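Long-range contacts in Oxidored_FMN domain-containing protein ([Pseudomonas] geniculata N1, PDB 6L6J), which is an FMN- and iron-sulfur-containing amine oxidase that probably oxidises 6-hydroxypseudooxynicotine, an intermediate of nicotine breakdown: residues E65-A70 against A105-S110; E118-P123 against N133-R138; Y127-I132 against A172-L177; D183-K188 against R230-N235. All coordinates share one frame; numbering follows the deposited sequence.

Contact 1: residues E65-A70 against A105-S110; sequences ETSDHA and AHAGAS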
# COMPACT_ATOMS: atom_id res chain seq x y z
N GLU A 65 9.24 -25.04 6.96
CA GLU A 65 9.19 -25.25 5.48
C GLU A 65 7.74 -25.47 4.99
O GLU A 65 7.45 -25.21 3.78
CB GLU A 65 10.08 -26.44 5.11
CG GLU A 65 11.55 -26.25 5.49
CD GLU A 65 12.02 -26.78 6.84
OE1 GLU A 65 11.32 -26.55 7.87
OE2 GLU A 65 13.10 -27.45 6.87
N THR A 66 6.86 -25.95 5.88
CA THR A 66 5.41 -26.15 5.63
C THR A 66 4.66 -24.80 5.61
O THR A 66 3.42 -24.82 5.39
CB THR A 66 4.78 -27.07 6.69
OG1 THR A 66 4.92 -26.53 8.01
CG2 THR A 66 5.38 -28.46 6.66
N SER A 67 5.35 -23.67 5.85
CA SER A 67 4.71 -22.33 5.86
C SER A 67 5.40 -21.38 4.88
O SER A 67 6.45 -20.83 5.25
CB SER A 67 4.70 -21.75 7.25
OG SER A 67 4.27 -20.41 7.21
N ASP A 68 4.80 -21.13 3.72
CA ASP A 68 5.18 -19.96 2.87
C ASP A 68 4.00 -19.45 2.04
O ASP A 68 2.97 -20.14 1.92
CB ASP A 68 6.38 -20.26 1.98
CG ASP A 68 6.18 -21.36 0.96
OD1 ASP A 68 5.19 -21.28 0.18
OD2 ASP A 68 7.03 -22.28 0.95
N HIS A 69 4.15 -18.23 1.54
CA HIS A 69 3.28 -17.58 0.54
C HIS A 69 4.08 -17.45 -0.77
O HIS A 69 3.92 -16.41 -1.48
CB HIS A 69 2.78 -16.24 1.10
CG HIS A 69 1.83 -16.41 2.24
ND1 HIS A 69 2.15 -16.07 3.53
CD2 HIS A 69 0.59 -16.94 2.30
CE1 HIS A 69 1.15 -16.37 4.33
NE2 HIS A 69 0.19 -16.89 3.60
N ALA A 70 4.93 -18.44 -1.08
CA ALA A 70 5.72 -18.49 -2.33
C ALA A 70 4.79 -18.16 -3.49
O ALA A 70 3.68 -18.66 -3.57
CB ALA A 70 6.35 -19.85 -2.53
N ALA A 105 5.67 -16.57 12.22
CA ALA A 105 4.42 -16.86 11.49
C ALA A 105 4.40 -18.31 11.01
O ALA A 105 5.43 -18.77 10.52
CB ALA A 105 4.29 -15.91 10.32
N HIS A 106 3.25 -18.97 11.12
CA HIS A 106 2.97 -20.24 10.39
C HIS A 106 1.63 -20.07 9.67
O HIS A 106 0.63 -19.82 10.36
CB HIS A 106 2.99 -21.48 11.31
CG HIS A 106 3.02 -22.74 10.51
ND1 HIS A 106 1.97 -23.11 9.69
CD2 HIS A 106 3.98 -23.67 10.35
CE1 HIS A 106 2.27 -24.24 9.08
NE2 HIS A 106 3.51 -24.59 9.45
N ALA A 107 1.64 -20.24 8.34
CA ALA A 107 0.60 -19.75 7.42
C ALA A 107 -0.60 -20.71 7.40
O ALA A 107 -1.61 -20.37 6.80
CB ALA A 107 1.20 -19.54 6.05
N GLY A 108 -0.48 -21.88 8.02
CA GLY A 108 -1.51 -22.93 7.95
C GLY A 108 -2.05 -23.07 6.52
O GLY A 108 -1.27 -23.39 5.61
N ALA A 109 -3.35 -22.81 6.33
CA ALA A 109 -4.10 -23.06 5.09
C ALA A 109 -4.28 -21.75 4.31
O ALA A 109 -5.37 -21.54 3.76
CB ALA A 109 -5.43 -23.68 5.45
N SER A 110 -3.23 -20.93 4.26
CA SER A 110 -3.19 -19.61 3.60
C SER A 110 -2.09 -19.56 2.53
O SER A 110 -2.04 -18.54 1.80
CB SER A 110 -2.95 -18.54 4.61
OG SER A 110 -1.56 -18.41 4.89
O HOH W 1 0.78 -24.49 6.35

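Contact 2: residues E118-P123 against N133-R138; sequences EHPLSP and NPIAAR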
# COMPACT_ATOMS: atom_id res chain seq x y z
N GLU A 118 6.31 -28.73 -0.20
CA GLU A 118 5.86 -29.32 1.08
C GLU A 118 4.33 -29.29 1.12
O GLU A 118 3.72 -28.64 0.23
CB GLU A 118 6.58 -28.57 2.21
CG GLU A 118 6.26 -29.08 3.59
CD GLU A 118 6.69 -30.49 3.91
OE1 GLU A 118 5.84 -31.43 3.80
OE2 GLU A 118 7.86 -30.65 4.29
N HIS A 119 3.75 -30.06 2.05
CA HIS A 119 2.30 -30.10 2.33
C HIS A 119 1.96 -29.01 3.35
O HIS A 119 2.50 -28.98 4.44
CB HIS A 119 1.89 -31.50 2.79
CG HIS A 119 2.16 -32.57 1.79
ND1 HIS A 119 1.22 -32.96 0.83
CD2 HIS A 119 3.24 -33.38 1.63
CE1 HIS A 119 1.73 -33.95 0.10
NE2 HIS A 119 2.98 -34.23 0.58
N PRO A 120 1.08 -28.04 3.02
CA PRO A 120 0.60 -27.08 4.02
C PRO A 120 -0.33 -27.76 5.04
O PRO A 120 -0.83 -28.86 4.79
CB PRO A 120 -0.18 -26.03 3.20
CG PRO A 120 0.16 -26.32 1.76
CD PRO A 120 0.53 -27.79 1.69
N LEU A 121 -0.58 -27.08 6.15
CA LEU A 121 -1.27 -27.67 7.33
C LEU A 121 -2.60 -26.95 7.57
O LEU A 121 -2.74 -25.78 7.20
CB LEU A 121 -0.33 -27.59 8.54
CG LEU A 121 1.11 -28.02 8.30
CD1 LEU A 121 1.95 -27.71 9.52
CD2 LEU A 121 1.22 -29.50 7.95
N SER A 122 -3.55 -27.67 8.17
CA SER A 122 -4.89 -27.17 8.54
C SER A 122 -5.44 -28.04 9.67
O SER A 122 -5.08 -29.23 9.72
CB SER A 122 -5.81 -27.17 7.35
OG SER A 122 -7.14 -26.76 7.70
N PRO A 123 -6.31 -27.50 10.56
CA PRO A 123 -7.09 -28.32 11.48
C PRO A 123 -7.85 -29.40 10.70
O PRO A 123 -7.93 -30.52 11.19
CB PRO A 123 -8.09 -27.34 12.14
CG PRO A 123 -8.05 -26.09 11.27
CD PRO A 123 -6.65 -26.07 10.69
N ASN A 133 -3.19 -23.17 -6.51
CA ASN A 133 -2.18 -24.25 -6.65
C ASN A 133 -2.83 -25.59 -6.31
O ASN A 133 -3.60 -25.67 -5.35
CB ASN A 133 -0.94 -24.05 -5.77
CG ASN A 133 -0.19 -22.77 -6.10
OD1 ASN A 133 -0.76 -21.68 -6.01
ND2 ASN A 133 1.05 -22.91 -6.52
N PRO A 134 -2.56 -26.65 -7.11
CA PRO A 134 -3.14 -27.97 -6.88
C PRO A 134 -2.36 -28.69 -5.78
O PRO A 134 -1.67 -29.65 -6.09
CB PRO A 134 -3.01 -28.66 -8.25
CG PRO A 134 -1.78 -28.02 -8.88
CD PRO A 134 -1.77 -26.60 -8.35
N ILE A 135 -2.45 -28.17 -4.55
CA ILE A 135 -1.88 -28.78 -3.31
C ILE A 135 -2.85 -28.48 -2.17
O ILE A 135 -3.18 -27.29 -1.96
CB ILE A 135 -0.44 -28.26 -3.03
CG1 ILE A 135 0.18 -28.90 -1.79
CG2 ILE A 135 -0.38 -26.74 -2.98
CD1 ILE A 135 0.69 -30.29 -2.02
N ALA A 136 -3.34 -29.52 -1.50
CA ALA A 136 -4.32 -29.42 -0.38
C ALA A 136 -3.56 -29.14 0.92
O ALA A 136 -2.45 -29.67 1.07
CB ALA A 136 -5.14 -30.68 -0.28
N ALA A 137 -4.16 -28.34 1.80
CA ALA A 137 -3.76 -28.15 3.21
C ALA A 137 -4.19 -29.38 4.00
O ALA A 137 -5.40 -29.59 4.13
CB ALA A 137 -4.38 -26.87 3.74
N ARG A 138 -3.26 -30.17 4.53
CA ARG A 138 -3.56 -31.53 5.09
C ARG A 138 -4.10 -31.40 6.53
O ARG A 138 -3.64 -30.53 7.24
CB ARG A 138 -2.35 -32.48 4.98
CG ARG A 138 -1.29 -32.29 6.06
CD ARG A 138 -0.01 -33.00 5.72
NE ARG A 138 1.05 -32.74 6.69
CZ ARG A 138 1.08 -33.23 7.94
NH1 ARG A 138 0.13 -34.04 8.38
NH2 ARG A 138 2.08 -32.91 8.74
O HOH W 2 3.40 -31.21 5.84
O HOH W 3 -1.17 -31.81 0.30

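Contact 3: residues Y127-I132 against A172-L177; sequences YPHYFI and AHNLSL. With FMN (flavin mononucleotide), chain B.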
# COMPACT_ATOMS: atom_id res chain seq x y z
N TYR A 127 -8.30 -26.71 0.27
CA TYR A 127 -7.33 -25.98 -0.57
C TYR A 127 -6.97 -24.70 0.17
O TYR A 127 -7.75 -24.20 0.96
CB TYR A 127 -7.89 -25.75 -1.98
CG TYR A 127 -8.15 -27.01 -2.76
CD1 TYR A 127 -7.11 -27.72 -3.33
CD2 TYR A 127 -9.43 -27.47 -2.97
CE1 TYR A 127 -7.32 -28.87 -4.07
CE2 TYR A 127 -9.67 -28.62 -3.71
CZ TYR A 127 -8.61 -29.32 -4.26
OH TYR A 127 -8.84 -30.45 -4.98
N PRO A 128 -5.74 -24.17 0.01
CA PRO A 128 -5.38 -22.88 0.60
C PRO A 128 -6.37 -21.72 0.32
O PRO A 128 -6.90 -21.64 -0.74
CB PRO A 128 -4.04 -22.57 -0.07
CG PRO A 128 -3.47 -23.92 -0.41
CD PRO A 128 -4.65 -24.78 -0.76
N HIS A 129 -6.54 -20.80 1.26
CA HIS A 129 -7.52 -19.70 1.15
C HIS A 129 -7.23 -18.85 -0.09
O HIS A 129 -8.19 -18.59 -0.86
CB HIS A 129 -7.58 -18.84 2.43
CG HIS A 129 -7.51 -19.60 3.72
ND1 HIS A 129 -8.26 -20.75 3.98
CD2 HIS A 129 -6.81 -19.33 4.86
CE1 HIS A 129 -8.00 -21.16 5.21
NE2 HIS A 129 -7.10 -20.31 5.77
N TYR A 130 -5.99 -18.43 -0.34
CA TYR A 130 -5.70 -17.39 -1.38
C TYR A 130 -4.90 -17.95 -2.58
O TYR A 130 -4.26 -17.15 -3.29
CB TYR A 130 -4.98 -16.19 -0.74
CG TYR A 130 -5.68 -15.66 0.48
CD1 TYR A 130 -6.82 -14.88 0.37
CD2 TYR A 130 -5.24 -16.01 1.74
CE1 TYR A 130 -7.49 -14.42 1.49
CE2 TYR A 130 -5.90 -15.56 2.88
CZ TYR A 130 -7.03 -14.76 2.75
OH TYR A 130 -7.67 -14.31 3.86
N PHE A 131 -4.95 -19.26 -2.81
CA PHE A 131 -4.11 -19.95 -3.82
C PHE A 131 -4.94 -20.98 -4.59
O PHE A 131 -5.69 -21.72 -3.96
CB PHE A 131 -2.87 -20.56 -3.15
CG PHE A 131 -1.81 -19.55 -2.76
CD1 PHE A 131 -1.85 -18.90 -1.54
CD2 PHE A 131 -0.77 -19.24 -3.62
CE1 PHE A 131 -0.88 -17.98 -1.18
CE2 PHE A 131 0.20 -18.32 -3.28
CZ PHE A 131 0.14 -17.69 -2.06
N ILE A 132 -4.74 -21.05 -5.91
CA ILE A 132 -5.37 -22.06 -6.82
C ILE A 132 -4.41 -23.24 -7.04
O ILE A 132 -4.84 -24.20 -7.66
CB ILE A 132 -5.81 -21.42 -8.15
CG1 ILE A 132 -4.62 -20.88 -8.94
CG2 ILE A 132 -6.85 -20.32 -7.86
CD1 ILE A 132 -5.00 -20.27 -10.31
N ALA A 172 -3.76 -13.74 12.91
CA ALA A 172 -4.39 -12.59 12.23
C ALA A 172 -4.44 -12.81 10.72
O ALA A 172 -4.01 -13.87 10.28
CB ALA A 172 -3.65 -11.31 12.57
N HIS A 173 -5.04 -11.85 9.99
CA HIS A 173 -5.12 -11.73 8.50
C HIS A 173 -5.73 -12.97 7.80
O HIS A 173 -5.70 -12.99 6.55
CB HIS A 173 -3.72 -11.44 7.96
CG HIS A 173 -3.26 -10.08 8.34
ND1 HIS A 173 -2.31 -9.88 9.31
CD2 HIS A 173 -3.64 -8.85 7.90
CE1 HIS A 173 -2.13 -8.57 9.45
NE2 HIS A 173 -2.93 -7.92 8.60
N ASN A 174 -6.26 -13.96 8.54
CA ASN A 174 -6.52 -15.31 7.99
C ASN A 174 -5.24 -15.85 7.29
O ASN A 174 -5.38 -16.62 6.31
CB ASN A 174 -7.70 -15.26 7.02
CG ASN A 174 -8.16 -16.65 6.64
OD1 ASN A 174 -7.96 -17.59 7.41
ND2 ASN A 174 -8.74 -16.78 5.45
N LEU A 175 -4.05 -15.49 7.78
CA LEU A 175 -2.74 -16.03 7.32
C LEU A 175 -2.04 -16.78 8.46
O LEU A 175 -0.81 -16.73 8.50
CB LEU A 175 -1.87 -14.88 6.80
CG LEU A 175 -2.51 -13.99 5.74
CD1 LEU A 175 -1.60 -12.82 5.40
CD2 LEU A 175 -2.84 -14.78 4.47
N SER A 176 -2.78 -17.49 9.32
CA SER A 176 -2.22 -18.19 10.50
C SER A 176 -2.97 -19.50 10.76
O SER A 176 -4.22 -19.49 10.78
CB SER A 176 -2.28 -17.32 11.73
OG SER A 176 -2.17 -18.12 12.91
N LEU A 177 -2.21 -20.57 11.00
CA LEU A 177 -2.72 -21.89 11.45
C LEU A 177 -3.52 -21.72 12.76
O LEU A 177 -4.46 -22.49 12.97
CB LEU A 177 -1.55 -22.85 11.66
CG LEU A 177 -1.92 -24.30 11.95
CD1 LEU A 177 -2.43 -24.97 10.70
CD2 LEU A 177 -0.74 -25.08 12.52
N1 FMN B . 0.54 -7.38 8.48
C2 FMN B . 1.08 -8.53 8.99
O2 FMN B . 0.64 -8.95 10.06
N3 FMN B . 2.08 -9.22 8.42
C4 FMN B . 2.63 -8.81 7.27
O4 FMN B . 3.54 -9.45 6.74
C4A FMN B . 2.09 -7.59 6.61
N5 FMN B . 2.59 -7.12 5.45
C5A FMN B . 2.12 -5.96 4.94
C6 FMN B . 2.69 -5.44 3.78
C7 FMN B . 2.21 -4.25 3.28
C7M FMN B . 2.78 -3.74 2.01
C8 FMN B . 1.15 -3.51 3.96
C8M FMN B . 0.59 -2.23 3.42
C9 FMN B . 0.58 -4.00 5.11
C9A FMN B . 1.03 -5.20 5.64
N10 FMN B . 0.49 -5.70 6.84
C10 FMN B . 1.01 -6.88 7.33
C1' FMN B . -0.59 -5.00 7.60
C2' FMN B . -0.02 -3.88 8.44
O2' FMN B . 0.78 -4.48 9.44
C3' FMN B . -1.07 -3.04 9.09
O3' FMN B . -1.79 -3.85 10.03
C4' FMN B . -2.06 -2.40 8.12
O4' FMN B . -1.35 -1.86 6.98
C5' FMN B . -2.90 -1.33 8.81
O5' FMN B . -2.03 -0.31 9.27
P FMN B . -1.75 1.01 8.37
O1P FMN B . -3.08 1.71 8.25
O2P FMN B . -0.73 1.73 9.19
O3P FMN B . -1.21 0.49 7.05

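Contact 4: residues D183-K188 against R230-N235; sequences DTRVNK and RRRQTN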
# COMPACT_ATOMS: atom_id res chain seq x y z
N ASP A 183 -11.23 -20.74 14.05
CA ASP A 183 -12.37 -20.45 13.14
C ASP A 183 -13.21 -21.72 12.95
O ASP A 183 -12.67 -22.70 12.37
CB ASP A 183 -11.85 -19.93 11.79
CG ASP A 183 -12.90 -19.28 10.90
OD1 ASP A 183 -14.10 -19.56 11.13
OD2 ASP A 183 -12.51 -18.48 10.00
N THR A 184 -14.47 -21.71 13.42
CA THR A 184 -15.43 -22.84 13.24
C THR A 184 -15.72 -23.09 11.76
O THR A 184 -16.11 -24.22 11.45
CB THR A 184 -16.77 -22.64 13.95
OG1 THR A 184 -17.25 -21.34 13.63
CG2 THR A 184 -16.64 -22.80 15.45
N ARG A 185 -15.53 -22.10 10.90
CA ARG A 185 -15.67 -22.27 9.43
C ARG A 185 -14.54 -23.14 8.86
O ARG A 185 -14.75 -23.71 7.79
CB ARG A 185 -15.73 -20.93 8.71
CG ARG A 185 -17.14 -20.54 8.30
CD ARG A 185 -17.12 -19.10 7.83
NE ARG A 185 -18.38 -18.47 7.46
CZ ARG A 185 -19.14 -18.83 6.43
NH1 ARG A 185 -20.24 -18.15 6.16
NH2 ARG A 185 -18.81 -19.87 5.68
N VAL A 186 -13.41 -23.25 9.55
CA VAL A 186 -12.22 -24.03 9.10
C VAL A 186 -12.01 -25.25 10.01
O VAL A 186 -11.73 -26.34 9.47
CB VAL A 186 -10.93 -23.18 9.07
CG1 VAL A 186 -9.84 -23.88 8.29
CG2 VAL A 186 -11.14 -21.78 8.51
N ASN A 187 -12.03 -25.06 11.33
CA ASN A 187 -11.84 -26.17 12.29
C ASN A 187 -13.13 -26.99 12.32
O ASN A 187 -14.19 -26.39 12.62
CB ASN A 187 -11.41 -25.66 13.67
CG ASN A 187 -10.89 -26.76 14.56
OD1 ASN A 187 -11.10 -27.94 14.27
ND2 ASN A 187 -10.22 -26.41 15.65
N LYS A 188 -13.05 -28.27 11.93
CA LYS A 188 -14.19 -29.24 11.96
C LYS A 188 -13.80 -30.45 12.81
O LYS A 188 -14.48 -31.48 12.71
CB LYS A 188 -14.57 -29.71 10.55
CG LYS A 188 -14.98 -28.60 9.57
CD LYS A 188 -16.28 -27.94 9.89
CE LYS A 188 -16.38 -26.55 9.31
NZ LYS A 188 -17.71 -25.93 9.54
N ARG A 230 -13.82 -9.45 8.90
CA ARG A 230 -14.85 -8.71 8.12
C ARG A 230 -15.00 -9.33 6.73
O ARG A 230 -15.81 -8.80 5.95
CB ARG A 230 -14.47 -7.23 8.06
CG ARG A 230 -14.41 -6.57 9.43
CD ARG A 230 -14.37 -5.05 9.37
NE ARG A 230 -15.62 -4.48 8.89
CZ ARG A 230 -15.77 -3.23 8.45
NH1 ARG A 230 -16.96 -2.82 8.02
NH2 ARG A 230 -14.76 -2.38 8.44
N ARG A 231 -14.26 -10.41 6.45
CA ARG A 231 -14.34 -11.15 5.15
C ARG A 231 -15.76 -11.72 5.03
O ARG A 231 -16.54 -11.20 4.20
CB ARG A 231 -13.22 -12.20 5.03
CG ARG A 231 -13.22 -13.00 3.74
CD ARG A 231 -13.07 -12.16 2.46
NE ARG A 231 -13.76 -12.76 1.32
CZ ARG A 231 -13.32 -13.80 0.61
NH1 ARG A 231 -14.05 -14.27 -0.39
NH2 ARG A 231 -12.16 -14.37 0.90
N ARG A 232 -16.10 -12.70 5.87
CA ARG A 232 -17.41 -13.41 5.89
C ARG A 232 -17.85 -13.56 7.35
O ARG A 232 -16.98 -13.43 8.23
CB ARG A 232 -17.30 -14.77 5.18
CG ARG A 232 -15.94 -15.44 5.33
CD ARG A 232 -16.01 -16.95 5.44
NE ARG A 232 -16.22 -17.63 4.16
CZ ARG A 232 -15.93 -18.91 3.91
NH1 ARG A 232 -15.41 -19.70 4.84
NH2 ARG A 232 -16.15 -19.41 2.70
N GLN A 233 -19.14 -13.83 7.60
CA GLN A 233 -19.68 -14.03 8.97
C GLN A 233 -19.24 -15.40 9.50
O GLN A 233 -20.08 -16.32 9.53
CB GLN A 233 -21.20 -13.86 8.99
CG GLN A 233 -21.68 -12.61 8.25
CD GLN A 233 -22.87 -11.93 8.88
OE1 GLN A 233 -23.46 -12.42 9.85
NE2 GLN A 233 -23.24 -10.79 8.34
N THR A 234 -17.95 -15.52 9.87
CA THR A 234 -17.30 -16.74 10.44
C THR A 234 -17.56 -16.84 11.96
O THR A 234 -17.24 -17.90 12.53
CB THR A 234 -15.78 -16.79 10.13
OG1 THR A 234 -15.12 -15.68 10.72
CG2 THR A 234 -15.40 -16.79 8.66
N ASN A 235 -18.11 -15.78 12.58
CA ASN A 235 -18.46 -15.66 14.03
C ASN A 235 -17.21 -15.39 14.89
O ASN A 235 -17.32 -15.44 16.14
CB ASN A 235 -19.23 -16.88 14.55
CG ASN A 235 -20.64 -16.96 13.99
OD1 ASN A 235 -21.19 -15.97 13.51
ND2 ASN A 235 -21.23 -18.14 14.06

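Contact 1: residues E65-A70 against A105-S110
The His106 side chain runs between the two loops and repays following outward. Its CG stands anti to the backbone N (chi1 -166°), so from CB the ring swings toward residues 66 and 67. One ring face is taken by Ser67, whose CB lies 3.6 Å from the His106 ring centroid and only 6° off the ring normal, a centred CH-pi contact. On one edge, ND1 accepts the backbone N of Gly108 at 3.2 Å, a bond within its own loop. NE2 at the tip meets Thr66 OG1 in the ring plane at 2.8 Å, a hydrogen bond in which either partner could be the donor. An alanine in place of His106 would lose both ring-nitrogen bonds and the surface under Ser67, and would probably loosen the hold between the loops. These loops follow strands 55-62 and 99-105, neighbours in the closed eight-stranded TIM barrel, and leave it at the C-terminal ends of the strands, the side on which FMN sits. Farther along, Ser67 OG accepts Ala107 N, though the modelled place of that oxygen is less certain, and His69 CE1 packs on Ala107 CB at 3.6 Å. His69 NE2 donates to Ser110 OG at 2.7 Å, with the oxygen close to the imidazole plane, and Ser110 OG donates to Ala107 O, on a carbonyl lone pair. The other ring nitrogen, His69 ND1, is bonded to Glu60, an FMN-binding residue.

Contact 2: residues E118-P123 against N133-R138
Arg138, Pro120 and Ile135 give up most of the surface here. Arg138 works first through its backbone: its N donates to Pro120 O at 2.8 Å, nearly straight at 164° though from above the carbonyl plane, and its own O accepts Ser122 N in a weak bond of 3.0 Å. Those two bonds flank the parallel bridge of Leu121 with Arg138, which joins strands 121-122 and 138-139 into a small two-stranded sheet beside the barrel. The Arg138 side chain, extended from CG to NE, then lies alongside Leu121 and points the same way, with Leu121 CD2 3.5 Å from Arg138 NE; farther back, Arg138 CD rests on His119 CB. Pro120 lays CD against Ile135 CG1 at 3.7 Å. Ile135 keeps CG1 anti to its backbone N, and so its CD1 reaches past the proline to His119 ND1, the Ile135 and His119 side chains crossing at about a right angle. One water accepts from Arg138 NE at 2.9 Å and donates to His119 O and Glu118 OE1; a second joins His119 ND1 to Ala136 O. With Arg138 NH2 in a salt bridge to Asp144 and the water leading from NE toward Glu118, the guanidinium's charge is probably balanced from two directions, while the group still packs on Leu121 CD2 and its stem on His119.

Contact 3: residues Y127-I132 against A172-L177
Tyr130 and Asn174 meet because each chi1 aims its group across the gap: CG of Tyr130 is anti to its carbonyl carbon (chi1 -51°), and CG of Asn174 is anti to its backbone N (chi1 -169°). His129 takes the same kind of rotamer as Tyr130, and both rings reach the Asn174 side chain, Tyr130 with its hydroxyl and His129 with its CD2 side. Tyr130 OH comes 3.3 Å from Asn174 CB, and His129 CD2 lies 3.5 Å from Asn174 CG, the imidazole and amide planes being 24° apart. The Asn174 backbone O sits at the edge of the Tyr130 ring, in its plane, 3.6 Å from CE2. Leu175 crosses that ring at about a right angle and touches Tyr130 CE2 with CD2 at 3.5 Å. His129 and Tyr130 are the central residues of a type I beta turn from Pro128 to Phe131, in the excursion that follows barrel strand 99-105; residues 172-177 form the loop leaving barrel strand 166-171, with Ser176 as N-cap of helix 177-182. Beyond the contact, His129 NE2 is hydrogen-bonded to Asp180 of that helix and Tyr130 OH to Asp262. Replacing His129 by an alanine would remove the imidazole that packs on Asn174 and bonds Asp180, and would probably leave the turn less firmly held against the loop. Asn174 directly follows His173, a member of the FMN pocket whose ring heads away from the turn toward the flavin's pyrimidine end, held through ND1 by Tyr170 and through NE2 by Asp266.

Contact 4: residues D183-K188 against R230-N235
Two outer loops of the TIM barrel meet here: one follows helix 177-182, the other follows barrel strand 220-229. The first opens with an Asx turn, in which Asp183 OD1 accepts Arg185 N at 2.9 Å from above the carboxylate plane; Asp183 O meanwhile takes the backbone N of both Val186 and Asn187. The second is bent by an inverse gamma turn centred on Gln233, with the Gln233 carbonyl facing Arg185. Arg185 gives up the largest share of the surface. Extended from CG to NE, its chain crosses Thr234 at about a right angle, and its NE makes a long, weak hydrogen bond to Gln233 O, 3.4 Å away at the guanidinium edge. The Asp183 carboxylate packs by OD1 against Thr234 CB, although Thr234 is poorly ordered. Arg232, bent at chi2 and chi3, comes tip to tip with Arg185 and lays its CD over one guanidinium face. Two like charges this close would probably repel, but both residues lie at the exposed surface, where solvent can screen them. The two guanidinium planes are 36° apart, and Arg185 NH2 sits 3.4 Å above the Arg232 guanidinium plane, over its centre.

All four contacts lie on one side of the flavin-binding barrel, in the connections after four successive strands, 55-62, 99-105, 166-171 and 220-229; contact 2 is internal to the one after 99-105. Contacts 1, 2 and 3 form a cluster, with centres 8 to 10 Å apart: Leu121 of contact 2 packs on His106 of contact 1, and Ala109 O of contact 1 probably accepts His129 N of contact 3. Along the chain contact 1 closes first; contacts 2 and 3 then interlock, their segments alternating, and contact 4 closes last. It stands apart, its centre 12 Å from that of contact 3, but touches contact 2 through Pro123 and Asn187. The long excursion after strand 99-105 is thus fastened beside the loop carrying His173 to FMN.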